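Local coordinates for extracellular solute-binding protein family 1 (Pseudothermotoga lettingae, PDB 5CI5), which probably serves an ABC transporter as its extracellular sugar-binding protein, here holding alpha-D-tagatopyranose in its pocket, at residues T64-L69 / V90-E95; A84-W89 / P117-T122; G205-D210 / A369-P374; P294-G299 / F361-H366. All coordinates share one frame; numbering follows the deposited sequence.

Interaction 1 (T64-L69 / V90-E95); sequences TYYDKL and VPTFAE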
loop_
_atom_site.group_PDB
_atom_site.type_symbol
_atom_site.label_atom_id
_atom_site.label_comp_id
_atom_site.label_asym_id
_atom_site.label_seq_id
_atom_site.Cartn_x
_atom_site.Cartn_y
_atom_site.Cartn_z
ATOM N N THR A 64 -7.042 -9.999 5.382
ATOM C CA THR A 64 -7.862 -10.132 6.596
ATOM C C THR A 64 -7.214 -9.519 7.826
ATOM O O THR A 64 -7.736 -9.666 8.942
ATOM C CB THR A 64 -8.195 -11.613 6.914
ATOM O OG1 THR A 64 -6.999 -12.362 7.134
ATOM C CG2 THR A 64 -8.966 -12.231 5.774
ATOM N N TYR A 65 -6.108 -8.793 7.646
ATOM C CA TYR A 65 -5.353 -8.360 8.814
ATOM C C TYR A 65 -6.075 -7.249 9.600
ATOM O O TYR A 65 -6.059 -7.271 10.831
ATOM C CB TYR A 65 -3.942 -7.918 8.412
ATOM C CG TYR A 65 -3.083 -7.441 9.577
ATOM C CD1 TYR A 65 -3.012 -8.172 10.759
ATOM C CD2 TYR A 65 -2.340 -6.259 9.492
ATOM C CE1 TYR A 65 -2.216 -7.753 11.820
ATOM C CE2 TYR A 65 -1.533 -5.824 10.564
ATOM C CZ TYR A 65 -1.502 -6.566 11.726
ATOM O OH TYR A 65 -0.736 -6.169 12.792
ATOM N N TYR A 66 -6.725 -6.306 8.927
ATOM C CA TYR A 66 -7.408 -5.221 9.641
ATOM C C TYR A 66 -8.432 -5.786 10.619
ATOM O O TYR A 66 -8.475 -5.420 11.783
ATOM C CB TYR A 66 -8.099 -4.273 8.668
ATOM C CG TYR A 66 -8.800 -3.113 9.345
ATOM C CD1 TYR A 66 -8.067 -2.071 9.909
ATOM C CD2 TYR A 66 -10.186 -3.050 9.431
ATOM C CE1 TYR A 66 -8.710 -0.991 10.520
ATOM C CE2 TYR A 66 -10.831 -1.978 10.053
ATOM C CZ TYR A 66 -10.090 -0.959 10.602
ATOM O OH TYR A 66 -10.755 0.098 11.216
ATOM N N ASP A 67 -9.258 -6.691 10.121
ATOM C CA ASP A 67 -10.319 -7.252 10.946
ATOM C C ASP A 67 -9.754 -8.019 12.139
ATOM O O ASP A 67 -10.288 -7.914 13.241
ATOM C CB ASP A 67 -11.220 -8.149 10.107
ATOM C CG ASP A 67 -12.081 -7.356 9.131
ATOM O OD1 ASP A 67 -12.311 -6.142 9.359
ATOM O OD2 ASP A 67 -12.519 -7.946 8.125
ATOM N N LYS A 68 -8.677 -8.768 11.934
ATOM C CA LYS A 68 -8.043 -9.469 13.052
ATOM C C LYS A 68 -7.439 -8.509 14.074
ATOM O O LYS A 68 -7.534 -8.727 15.298
ATOM C CB LYS A 68 -6.970 -10.415 12.526
ATOM C CG LYS A 68 -7.555 -11.586 11.741
ATOM C CD LYS A 68 -6.454 -12.490 11.182
ATOM C CE LYS A 68 -7.002 -13.864 10.780
ATOM N NZ LYS A 68 -8.023 -13.749 9.729
ATOM N N LEU A 69 -6.792 -7.457 13.583
ATOM C CA LEU A 69 -6.158 -6.509 14.490
ATOM C C LEU A 69 -7.225 -5.735 15.294
ATOM O O LEU A 69 -7.104 -5.586 16.506
ATOM C CB LEU A 69 -5.226 -5.559 13.716
ATOM C CG LEU A 69 -4.458 -4.541 14.571
ATOM C CD1 LEU A 69 -3.687 -5.234 15.722
ATOM C CD2 LEU A 69 -3.510 -3.701 13.691
ATOM N N VAL A 90 -3.832 4.232 11.990
ATOM C CA VAL A 90 -3.336 4.758 13.254
ATOM C C VAL A 90 -4.298 5.821 13.819
ATOM O O VAL A 90 -4.696 5.759 14.984
ATOM C CB VAL A 90 -1.884 5.260 13.094
ATOM C CG1 VAL A 90 -1.431 5.963 14.332
ATOM C CG2 VAL A 90 -1.002 4.058 12.843
ATOM N N PRO A 91 -4.755 6.764 12.994
ATOM C CA PRO A 91 -5.795 7.678 13.514
ATOM C C PRO A 91 -7.069 6.992 13.978
ATOM O O PRO A 91 -7.639 7.382 15.010
ATOM C CB PRO A 91 -6.072 8.594 12.312
ATOM C CG PRO A 91 -4.782 8.603 11.583
ATOM C CD PRO A 91 -4.261 7.195 11.677
ATOM N N THR A 92 -7.510 5.963 13.253
ATOM C CA THR A 92 -8.700 5.218 13.643
ATOM C C THR A 92 -8.512 4.602 15.048
ATOM O O THR A 92 -9.375 4.748 15.939
ATOM C CB THR A 92 -9.004 4.113 12.635
ATOM O OG1 THR A 92 -9.229 4.707 11.356
ATOM C CG2 THR A 92 -10.215 3.304 13.020
ATOM N N PHE A 93 -7.391 3.915 15.254
ATOM C CA PHE A 93 -7.180 3.241 16.542
ATOM C C PHE A 93 -6.897 4.232 17.665
ATOM O O PHE A 93 -7.349 4.036 18.798
ATOM C CB PHE A 93 -6.017 2.241 16.473
ATOM C CG PHE A 93 -6.161 1.164 15.413
ATOM C CD1 PHE A 93 -7.395 0.766 14.925
ATOM C CD2 PHE A 93 -5.026 0.554 14.918
ATOM C CE1 PHE A 93 -7.478 -0.217 13.938
ATOM C CE2 PHE A 93 -5.100 -0.433 13.955
ATOM C CZ PHE A 93 -6.343 -0.822 13.476
ATOM N N ALA A 94 -6.153 5.301 17.356
ATOM C CA ALA A 94 -5.749 6.287 18.363
ATOM C C ALA A 94 -6.960 7.030 18.923
ATOM O O ALA A 94 -7.001 7.365 20.098
ATOM C CB ALA A 94 -4.745 7.288 17.763
ATOM N N GLU A 95 -7.935 7.272 18.060
ATOM C CA GLU A 95 -9.141 8.008 18.427
ATOM C C GLU A 95 -9.922 7.268 19.506
ATOM O O GLU A 95 -10.602 7.882 20.342
ATOM C CB GLU A 95 -10.015 8.247 17.201
ATOM C CG GLU A 95 -11.211 9.184 17.471
ATOM C CD GLU A 95 -12.422 8.504 18.065
ATOM O OE1 GLU A 95 -12.636 7.307 17.800
ATOM O OE2 GLU A 95 -13.170 9.166 18.836
#

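Interaction 2 (A84-W89 / P117-T122); sequences ADLGGW and PNLWPT. With T6T (alpha-D-tagatopyranose), chain C.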
loop_
_atom_site.group_PDB
_atom_site.type_symbol
_atom_site.label_atom_id
_atom_site.label_comp_id
_atom_site.label_asym_id
_atom_site.label_seq_id
_atom_site.Cartn_x
_atom_site.Cartn_y
_atom_site.Cartn_z
ATOM N N ALA A 84 0.647 -1.612 11.568
ATOM C CA ALA A 84 -0.592 -0.891 11.272
ATOM C C ALA A 84 -0.366 -0.104 9.985
ATOM O O ALA A 84 0.668 0.560 9.809
ATOM C CB ALA A 84 -1.005 0.026 12.413
ATOM N N ASP A 85 -1.319 -0.197 9.080
ATOM C CA ASP A 85 -1.242 0.468 7.764
ATOM C C ASP A 85 -1.160 1.995 7.913
ATOM O O ASP A 85 -1.904 2.604 8.662
ATOM C CB ASP A 85 -2.461 0.036 6.940
ATOM C CG ASP A 85 -2.283 0.215 5.468
ATOM O OD1 ASP A 85 -1.685 1.232 5.027
ATOM O OD2 ASP A 85 -2.763 -0.682 4.731
ATOM N N LEU A 86 -0.229 2.611 7.187
ATOM C CA LEU A 86 -0.163 4.063 7.140
ATOM C C LEU A 86 -1.428 4.680 6.539
ATOM O O LEU A 86 -1.687 5.881 6.712
ATOM C CB LEU A 86 1.074 4.502 6.359
ATOM C CG LEU A 86 2.435 4.136 6.968
ATOM C CD1 LEU A 86 3.526 4.807 6.136
ATOM C CD2 LEU A 86 2.551 4.530 8.440
ATOM N N GLY A 87 -2.226 3.870 5.851
ATOM C CA GLY A 87 -3.479 4.321 5.273
ATOM C C GLY A 87 -4.625 4.357 6.266
ATOM O O GLY A 87 -5.598 3.601 6.150
ATOM N N GLY A 88 -4.517 5.259 7.237
ATOM C CA GLY A 88 -5.633 5.597 8.106
ATOM C C GLY A 88 -5.823 4.773 9.360
ATOM O O GLY A 88 -6.679 5.105 10.205
ATOM N N TRP A 89 -5.106 3.667 9.512
ATOM C CA TRP A 89 -5.380 2.837 10.687
ATOM C C TRP A 89 -4.955 3.516 11.988
ATOM O O TRP A 89 -5.626 3.348 13.008
ATOM C CB TRP A 89 -4.683 1.484 10.625
ATOM C CG TRP A 89 -5.046 0.575 9.482
ATOM C CD1 TRP A 89 -5.720 0.893 8.311
ATOM C CD2 TRP A 89 -4.754 -0.821 9.402
ATOM N NE1 TRP A 89 -5.820 -0.221 7.518
ATOM C CE2 TRP A 89 -5.247 -1.287 8.162
ATOM C CE3 TRP A 89 -4.133 -1.722 10.262
ATOM C CZ2 TRP A 89 -5.113 -2.608 7.762
ATOM C CZ3 TRP A 89 -3.991 -3.036 9.860
ATOM C CH2 TRP A 89 -4.488 -3.466 8.626
ATOM N N PRO A 117 9.485 13.085 6.227
ATOM C CA PRO A 117 8.522 13.874 7.007
ATOM C C PRO A 117 7.077 13.775 6.570
ATOM O O PRO A 117 6.202 14.072 7.404
ATOM C CB PRO A 117 9.005 15.322 6.824
ATOM C CG PRO A 117 10.310 15.254 6.238
ATOM C CD PRO A 117 10.511 13.927 5.593
ATOM N N ASN A 118 6.818 13.408 5.318
ATOM C CA ASN A 118 5.459 13.275 4.864
ATOM C C ASN A 118 4.799 12.084 5.509
ATOM O O ASN A 118 3.594 11.914 5.411
ATOM C CB ASN A 118 5.398 13.182 3.338
ATOM C CG ASN A 118 6.252 12.057 2.759
ATOM O OD1 ASN A 118 7.365 11.767 3.236
ATOM N ND2 ASN A 118 5.749 11.444 1.685
ATOM N N LEU A 119 5.581 11.260 6.208
ATOM C CA LEU A 119 4.985 10.107 6.876
ATOM C C LEU A 119 4.388 10.469 8.243
ATOM O O LEU A 119 3.522 9.748 8.736
ATOM C CB LEU A 119 6.026 8.978 7.048
ATOM C CG LEU A 119 6.630 8.495 5.719
ATOM C CD1 LEU A 119 7.698 7.407 5.949
ATOM C CD2 LEU A 119 5.523 7.989 4.764
ATOM N N TRP A 120 4.847 11.542 8.887
ATOM C CA TRP A 120 4.352 11.774 10.247
ATOM C C TRP A 120 2.852 12.049 10.296
ATOM O O TRP A 120 2.194 11.538 11.177
ATOM C CB TRP A 120 5.124 12.897 10.925
ATOM C CG TRP A 120 6.528 12.513 11.270
ATOM C CD1 TRP A 120 7.669 13.170 10.913
ATOM C CD2 TRP A 120 6.948 11.368 12.030
ATOM N NE1 TRP A 120 8.777 12.512 11.417
ATOM C CE2 TRP A 120 8.358 11.395 12.089
ATOM C CE3 TRP A 120 6.270 10.325 12.654
ATOM C CZ2 TRP A 120 9.102 10.421 12.765
ATOM C CZ3 TRP A 120 7.001 9.357 13.327
ATOM C CH2 TRP A 120 8.408 9.417 13.383
ATOM N N PRO A 121 2.289 12.794 9.314
ATOM C CA PRO A 121 0.838 13.005 9.399
ATOM C C PRO A 121 0.013 11.712 9.354
ATOM O O PRO A 121 -1.109 11.682 9.889
ATOM C CB PRO A 121 0.551 13.908 8.184
ATOM C CG PRO A 121 1.821 14.653 7.995
ATOM C CD PRO A 121 2.900 13.653 8.282
ATOM N N THR A 122 0.548 10.651 8.742
ATOM C CA THR A 122 -0.187 9.402 8.596
ATOM C C THR A 122 -0.355 8.634 9.904
ATOM O O THR A 122 -1.208 7.737 9.981
ATOM C CB THR A 122 0.489 8.440 7.585
ATOM O OG1 THR A 122 1.662 7.844 8.165
ATOM C CG2 THR A 122 0.869 9.159 6.287
HETATM O O3 T6T C . 0.982 0.362 0.462
HETATM C C3 T6T C . 0.834 -0.575 1.523
HETATM C C4 T6T C . -0.432 -0.231 2.307
HETATM O O4 T6T C . -0.388 1.138 2.731
HETATM C C5 T6T C . -1.623 -0.483 1.409
HETATM O O5 T6T C . -2.837 -0.184 2.101
HETATM C C6 T6T C . -1.616 -1.925 0.912
HETATM O O6 T6T C . -0.411 -2.159 0.186
HETATM C C2 T6T C . 0.775 -1.960 0.963
HETATM O O2 T6T C . 0.804 -2.911 2.034
HETATM C C1 T6T C . 1.974 -2.241 0.031
HETATM O O1 T6T C . 3.201 -2.022 0.624
HETATM O O HOH W 1 -2.217 5.101 9.825
HETATM O O HOH W 2 -3.488 7.951 8.154
#

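Interaction 3 (G205-D210 / A369-P374); sequences GKLLTD and ARPPIP. With T6T (alpha-D-tagatopyranose), chain C.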
loop_
_atom_site.group_PDB
_atom_site.type_symbol
_atom_site.label_atom_id
_atom_site.label_comp_id
_atom_site.label_asym_id
_atom_site.label_seq_id
_atom_site.Cartn_x
_atom_site.Cartn_y
_atom_site.Cartn_z
ATOM N N GLY A 205 -9.314 14.719 -9.881
ATOM C CA GLY A 205 -10.257 14.710 -8.779
ATOM C C GLY A 205 -9.583 14.518 -7.431
ATOM O O GLY A 205 -8.354 14.488 -7.337
ATOM N N LYS A 206 -10.404 14.386 -6.394
ATOM C CA LYS A 206 -9.935 14.230 -5.023
ATOM C C LYS A 206 -10.939 13.366 -4.295
ATOM O O LYS A 206 -12.121 13.325 -4.679
ATOM C CB LYS A 206 -9.825 15.574 -4.298
ATOM C CG LYS A 206 -8.963 16.621 -4.961
ATOM C CD LYS A 206 -9.006 17.959 -4.183
ATOM C CE LYS A 206 -10.426 18.338 -3.741
ATOM N NZ LYS A 206 -10.537 19.741 -3.244
ATOM N N LEU A 207 -10.497 12.690 -3.233
ATOM C CA LEU A 207 -11.385 11.793 -2.497
ATOM C C LEU A 207 -12.349 12.569 -1.593
ATOM O O LEU A 207 -13.579 12.496 -1.756
ATOM C CB LEU A 207 -10.559 10.794 -1.678
ATOM C CG LEU A 207 -11.388 9.690 -0.994
ATOM C CD1 LEU A 207 -11.944 8.688 -1.976
ATOM C CD2 LEU A 207 -10.548 8.994 0.052
ATOM N N LEU A 208 -11.787 13.300 -0.636
ATOM C CA LEU A 208 -12.550 14.224 0.201
ATOM C C LEU A 208 -12.138 15.655 -0.044
ATOM O O LEU A 208 -11.086 15.934 -0.640
ATOM C CB LEU A 208 -12.341 13.888 1.681
ATOM C CG LEU A 208 -12.538 12.454 2.183
ATOM C CD1 LEU A 208 -12.356 12.422 3.725
ATOM C CD2 LEU A 208 -13.905 11.908 1.797
ATOM N N THR A 209 -12.972 16.579 0.432
ATOM C CA THR A 209 -12.590 17.974 0.447
ATOM C C THR A 209 -11.356 18.155 1.343
ATOM O O THR A 209 -11.034 17.294 2.160
ATOM C CB THR A 209 -13.765 18.868 0.927
ATOM O OG1 THR A 209 -14.199 18.477 2.237
ATOM C CG2 THR A 209 -14.942 18.738 -0.044
ATOM N N ASP A 210 -10.648 19.264 1.150
ATOM C CA ASP A 210 -9.389 19.492 1.841
ATOM C C ASP A 210 -9.513 19.467 3.355
ATOM O O ASP A 210 -8.559 19.073 4.030
ATOM C CB ASP A 210 -8.787 20.825 1.402
ATOM C CG ASP A 210 -8.269 20.786 -0.021
ATOM O OD1 ASP A 210 -8.185 19.679 -0.597
ATOM O OD2 ASP A 210 -7.943 21.864 -0.560
ATOM N N ALA A 369 -1.979 11.319 0.115
ATOM C CA ALA A 369 -2.321 10.465 1.238
ATOM C C ALA A 369 -3.817 10.238 1.323
ATOM O O ALA A 369 -4.617 11.181 1.155
ATOM C CB ALA A 369 -1.822 11.079 2.536
ATOM N N ARG A 370 -4.187 9.009 1.659
ATOM C CA ARG A 370 -5.508 8.723 2.213
ATOM C C ARG A 370 -5.702 9.638 3.421
ATOM O O ARG A 370 -4.753 9.945 4.146
ATOM C CB ARG A 370 -5.619 7.250 2.608
ATOM C CG ARG A 370 -5.734 6.330 1.405
ATOM C CD ARG A 370 -5.342 4.867 1.717
ATOM N NE ARG A 370 -3.909 4.664 1.710
ATOM C CZ ARG A 370 -3.339 3.471 1.855
ATOM N NH1 ARG A 370 -4.080 2.386 2.020
ATOM N NH2 ARG A 370 -2.032 3.371 1.830
ATOM N N PRO A 371 -6.931 10.099 3.634
ATOM C CA PRO A 371 -7.135 11.075 4.714
ATOM C C PRO A 371 -6.869 10.488 6.109
ATOM O O PRO A 371 -7.407 9.419 6.424
ATOM C CB PRO A 371 -8.605 11.473 4.551
ATOM C CG PRO A 371 -9.227 10.384 3.804
ATOM C CD PRO A 371 -8.171 9.783 2.928
ATOM N N PRO A 372 -6.039 11.174 6.923
ATOM C CA PRO A 372 -5.629 10.640 8.242
ATOM C C PRO A 372 -6.710 10.886 9.292
ATOM O O PRO A 372 -6.533 11.644 10.265
ATOM C CB PRO A 372 -4.333 11.414 8.537
ATOM C CG PRO A 372 -4.569 12.725 7.885
ATOM C CD PRO A 372 -5.289 12.398 6.593
ATOM N N ILE A 373 -7.848 10.234 9.084
ATOM C CA ILE A 373 -9.028 10.437 9.923
ATOM C C ILE A 373 -9.614 9.109 10.315
ATOM O O ILE A 373 -9.470 8.097 9.598
ATOM C CB ILE A 373 -10.095 11.312 9.196
ATOM C CG1 ILE A 373 -10.658 10.566 7.976
ATOM C CG2 ILE A 373 -9.482 12.658 8.814
ATOM C CD1 ILE A 373 -11.736 11.328 7.201
ATOM N N PRO A 374 -10.293 9.081 11.463
ATOM C CA PRO A 374 -10.795 7.819 11.999
ATOM C C PRO A 374 -11.881 7.197 11.148
ATOM O O PRO A 374 -12.178 6.014 11.302
ATOM C CB PRO A 374 -11.338 8.215 13.388
ATOM C CG PRO A 374 -10.935 9.592 13.625
ATOM C CD PRO A 374 -10.617 10.232 12.334
HETATM O O3 T6T C . 0.982 0.362 0.462
HETATM C C3 T6T C . 0.834 -0.575 1.523
HETATM C C4 T6T C . -0.432 -0.231 2.307
HETATM O O4 T6T C . -0.388 1.138 2.731
HETATM C C5 T6T C . -1.623 -0.483 1.409
HETATM O O5 T6T C . -2.837 -0.184 2.101
HETATM C C6 T6T C . -1.616 -1.925 0.912
HETATM O O6 T6T C . -0.411 -2.159 0.186
HETATM C C2 T6T C . 0.775 -1.960 0.963
HETATM O O2 T6T C . 0.804 -2.911 2.034
HETATM C C1 T6T C . 1.974 -2.241 0.031
HETATM O O1 T6T C . 3.201 -2.022 0.624
#

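Interaction 4 (P294-G299 / F361-H366); sequences PASVLG and FETFPH. With T6T (alpha-D-tagatopyranose), chain C.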
loop_
_atom_site.group_PDB
_atom_site.type_symbol
_atom_site.label_atom_id
_atom_site.label_comp_id
_atom_site.label_asym_id
_atom_site.label_seq_id
_atom_site.Cartn_x
_atom_site.Cartn_y
_atom_site.Cartn_z
ATOM N N PRO A 294 -0.426 14.009 -13.141
ATOM C CA PRO A 294 0.300 12.887 -12.549
ATOM C C PRO A 294 -0.206 12.573 -11.157
ATOM O O PRO A 294 -0.500 13.492 -10.386
ATOM C CB PRO A 294 1.742 13.380 -12.493
ATOM C CG PRO A 294 1.808 14.535 -13.402
ATOM C CD PRO A 294 0.464 15.147 -13.424
ATOM N N ALA A 295 -0.281 11.287 -10.838
ATOM C CA ALA A 295 -0.740 10.858 -9.517
ATOM C C ALA A 295 0.004 9.645 -8.995
ATOM O O ALA A 295 0.356 8.736 -9.741
ATOM C CB ALA A 295 -2.240 10.550 -9.556
ATOM N N SER A 296 0.159 9.640 -7.684
ATOM C CA SER A 296 0.612 8.485 -6.948
ATOM C C SER A 296 -0.048 8.566 -5.591
ATOM O O SER A 296 -0.413 9.657 -5.148
ATOM C CB SER A 296 2.139 8.457 -6.838
ATOM O OG SER A 296 2.610 7.323 -6.118
ATOM N N VAL A 297 -0.233 7.415 -4.955
ATOM C CA VAL A 297 -0.770 7.333 -3.600
ATOM C C VAL A 297 0.313 6.759 -2.668
ATOM O O VAL A 297 1.033 5.816 -3.033
ATOM C CB VAL A 297 -2.063 6.455 -3.516
ATOM C CG1 VAL A 297 -2.580 6.350 -2.093
ATOM C CG2 VAL A 297 -3.149 7.038 -4.430
ATOM N N LEU A 298 0.403 7.353 -1.479
ATOM C CA LEU A 298 1.356 7.012 -0.436
ATOM C C LEU A 298 0.879 5.784 0.349
ATOM O O LEU A 298 -0.324 5.650 0.648
ATOM C CB LEU A 298 1.483 8.203 0.510
ATOM C CG LEU A 298 2.424 8.130 1.701
ATOM C CD1 LEU A 298 3.862 8.039 1.211
ATOM C CD2 LEU A 298 2.229 9.378 2.571
ATOM N N GLY A 299 1.810 4.913 0.714
ATOM C CA GLY A 299 1.493 3.781 1.563
ATOM C C GLY A 299 2.642 3.336 2.449
ATOM O O GLY A 299 3.709 3.954 2.503
ATOM N N PHE A 361 11.900 7.501 -5.896
ATOM C CA PHE A 361 12.327 8.633 -5.087
ATOM C C PHE A 361 11.820 9.967 -5.653
ATOM O O PHE A 361 11.510 10.872 -4.880
ATOM C CB PHE A 361 13.851 8.637 -4.960
ATOM C CG PHE A 361 14.394 7.514 -4.094
ATOM C CD1 PHE A 361 13.734 7.105 -2.942
ATOM C CD2 PHE A 361 15.566 6.867 -4.447
ATOM C CE1 PHE A 361 14.229 6.068 -2.168
ATOM C CE2 PHE A 361 16.076 5.835 -3.679
ATOM C CZ PHE A 361 15.406 5.430 -2.539
ATOM N N GLU A 362 11.722 10.082 -6.986
ATOM C CA GLU A 362 11.211 11.289 -7.615
ATOM C C GLU A 362 9.712 11.454 -7.441
ATOM O O GLU A 362 9.225 12.569 -7.323
ATOM C CB GLU A 362 11.569 11.288 -9.104
ATOM C CG GLU A 362 12.981 11.730 -9.331
ATOM C CD GLU A 362 13.211 13.160 -8.836
ATOM O OE1 GLU A 362 12.571 14.096 -9.373
ATOM O OE2 GLU A 362 14.000 13.332 -7.885
ATOM N N THR A 363 8.990 10.338 -7.403
ATOM C CA THR A 363 7.527 10.366 -7.340
ATOM C C THR A 363 7.006 10.509 -5.901
ATOM O O THR A 363 6.018 11.205 -5.641
ATOM C CB THR A 363 6.961 9.088 -7.979
ATOM O OG1 THR A 363 7.380 9.029 -9.347
ATOM C CG2 THR A 363 5.466 9.058 -7.941
ATOM N N PHE A 364 7.685 9.830 -4.975
ATOM C CA PHE A 364 7.252 9.720 -3.577
ATOM C C PHE A 364 6.787 11.040 -2.928
ATOM O O PHE A 364 5.753 11.082 -2.290
ATOM C CB PHE A 364 8.415 9.076 -2.795
ATOM C CG PHE A 364 8.158 8.871 -1.330
ATOM C CD1 PHE A 364 7.348 7.836 -0.894
ATOM C CD2 PHE A 364 8.752 9.691 -0.390
ATOM C CE1 PHE A 364 7.128 7.630 0.446
ATOM C CE2 PHE A 364 8.535 9.485 0.960
ATOM C CZ PHE A 364 7.724 8.464 1.384
ATOM N N PRO A 365 7.564 12.132 -3.086
ATOM C CA PRO A 365 7.184 13.366 -2.377
ATOM C C PRO A 365 5.842 13.931 -2.836
ATOM O O PRO A 365 5.207 14.679 -2.084
ATOM C CB PRO A 365 8.307 14.345 -2.715
ATOM C CG PRO A 365 9.380 13.554 -3.335
ATOM C CD PRO A 365 8.843 12.257 -3.802
ATOM N N HIS A 366 5.424 13.581 -4.044
ATOM C CA HIS A 366 4.134 14.040 -4.570
ATOM C C HIS A 366 2.976 13.099 -4.285
ATOM O O HIS A 366 1.826 13.407 -4.629
ATOM C CB HIS A 366 4.216 14.239 -6.075
ATOM C CG HIS A 366 5.179 15.306 -6.493
ATOM N ND1 HIS A 366 5.018 16.630 -6.139
ATOM C CD2 HIS A 366 6.308 15.248 -7.238
ATOM C CE1 HIS A 366 6.017 17.340 -6.639
ATOM N NE2 HIS A 366 6.809 16.527 -7.314
HETATM O O3 T6T C . 0.982 0.362 0.462
HETATM C C3 T6T C . 0.834 -0.575 1.523
HETATM C C4 T6T C . -0.432 -0.231 2.307
HETATM O O4 T6T C . -0.388 1.138 2.731
HETATM C C5 T6T C . -1.623 -0.483 1.409
HETATM O O5 T6T C . -2.837 -0.184 2.101
HETATM C C6 T6T C . -1.616 -1.925 0.912
HETATM O O6 T6T C . -0.411 -2.159 0.186
HETATM C C2 T6T C . 0.775 -1.960 0.963
HETATM O O2 T6T C . 0.804 -2.911 2.034
HETATM C C1 T6T C . 1.974 -2.241 0.031
HETATM O O1 T6T C . 3.201 -2.022 0.624
HETATM O O HOH W 3 0.236 12.418 -6.679
#

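Interaction 1 (T64-L69 / V90-E95)
Tyr66 and Leu69 of helix 62-75 meet Thr92 and Phe93 of helix 89-95 in a helix-helix contact carried mainly by two rings and a leucine. The two axes run almost parallel, at 11°, yet stay 13.0 Å apart, bridged by the rings. Tyr66 and Phe93 slide past each other from opposite directions with planes 16° apart; the rings overlap little, and Tyr66 CE1 lies 3.7 Å from Phe93 CE1. With its CG anti to the backbone N (chi1 -178°), Leu69 brings CD2 to within 3.6 Å of Phe93 CE2. Helix 62-75 is the crossover of a beta-alpha-beta unit joining strands 55-60 and 81-85, both parallel to strand 25-30 between them; helix 89-95 follows strand 81-85. Next to Phe93, on the same CD1-CE1 side, the Tyr66 ring meets Trp89, edge-to-face. A leucine at Tyr66 would probably open a gap beside Phe93 and Trp89 and leave the Thr92 methyl CG2 without the hydroxyl it touches at 3.7 Å. Thr92 OG1 turns to Gly88 O, with Pro374 O a second, probable partner.

Interaction 2 (A84-W89 / P117-T122)
Leu86 and Thr122 point at each other, their side chains meeting at a slant. Methyl CD2 of Leu86 comes to 3.4 Å from Thr122 OG1, while its other branch, CD1, extends to Leu119 CD2 at 4.0 Å. The hydroxyl keeps its polarity turned back on its own segment: chi1 of 75° puts OG1 between the backbone N and the carbonyl carbon, from where it donates to Leu119 O over 2.7 Å, in the carbonyl plane and on a lone pair. Leu119 O also accepts from Thr122 N, so the turn is held twice. Two waters complete the joint; one donates to Asp85 O and Thr122 O, the other to Leu86 O and Thr122 O. Next to Leu86, the Asp85 side chain heads into the sugar pocket, with its CB 3.3 Å above the centre of the Trp89 ring. Gly87 N approaches Asp85 OD1 from above the carboxylate plane, closing an Asx turn that steadies the group. Each carboxylate oxygen then takes one sugar hydroxyl, OD1 accepting from T6T O4 at 2.6 Å and OD2 from T6T O5 at 2.7 Å, the two-pronged grip on neighbouring hydroxyls characteristic of carbohydrate-binding sites.

Interaction 3 (G205-D210 / A369-P374)
Leu207 and Leu208 pack on Pro371 and Ile373 in a buried, wholly apolar contact between two irregular loops, one following helix 190-202 and the other leading into helix 376-391. The Pro371 ring is wedged against both leucines, each of which crosses it at about a right angle: its CD lies 3.8 Å from Leu207 CD2, and its CG 3.7 Å from Leu208 CD1. The same Leu208 methyl meets Ile373 CD1 tip to tip at 3.7 Å. Ile373 can reach it because its chi1 of 66° sets CG1 between the backbone N and the carbonyl carbon, with the chain then extended to CD1. Just before this proline, Arg370 sends its side chain away from the leucines and into the sugar site. Its guanidinium meets the ligand at an edge, NH1 donating to T6T O5 at 2.9 Å in an almost straight bond (173°) and NH2 to T6T O4 at 2.9 Å. NH1 also forms a salt bridge with Glu190, and NH2 bonds to Leu298 O. A methionine in place of Arg370 would probably leave O4 and O5 of the sugar short of a donor each and Glu190 without its charged mate. Around the apolar patch, helix 376-391 covers both leucines through Ile383 and Ile379, while Val408 and Leu412 of helix 397-413 press on Leu208, and Leu412 on Ile373 too.

Interaction 4 (P294-G299 / F361-H366)
His366 O accepts a hydrogen bond from a water 2.8 Å away, and the same water takes one from Ser296 N at 3.0 Å, joining two backbones that make no direct hydrogen bond here. Beside this bridge, Ser296 CB rests against the Thr363 methyl CG2 at 3.6 Å. Both hydroxyls look to other partners: Ser296 OG, anti to the backbone N (chi1 -180°), bonds to Arg139 O, and Thr363 OG1 to Ile359 O. Farther along, Leu298 CD1 closes tightly on the Phe364 ring, 3.4 Å from CE1. The Phe364 backbone turns CB away from the strand, yet chi1 of -180° swings the ring back to meet that methyl, and Trp116 packs edge-to-face with it. The end of helix 355-363 and the 3-10 turn 364-366 thus pack against the start of strand 298-304. Gly299 comes next, its CA 3.4 Å from T6T O4; a CB there would run into T6T O3, so the bare glycine lets the sugar lie close against the strand, as part of the tagatose pocket.

All four contacts are largely buried, though interaction 4 reaches the surface at His366. Interactions 2 and 4 hold neighbouring strands of one sheet, 81-85 and 298-304, and each uses water to join backbones; interactions 1 and 3 are apolar packing, aromatic between helices in the first and aliphatic between loops in the other. Interactions 1 and 2 meet where the Tyr66 ring packs on that of Trp89, and Leu298 of interaction 4 touches Leu119 of interaction 2. Interaction 1 stands back from the ligand, whereas 2, 3 and 4 each carry a pocket residue to it: a carboxylate, a guanidinium and a glycine, with the acid and the arginine converging on the same two sugar hydroxyls.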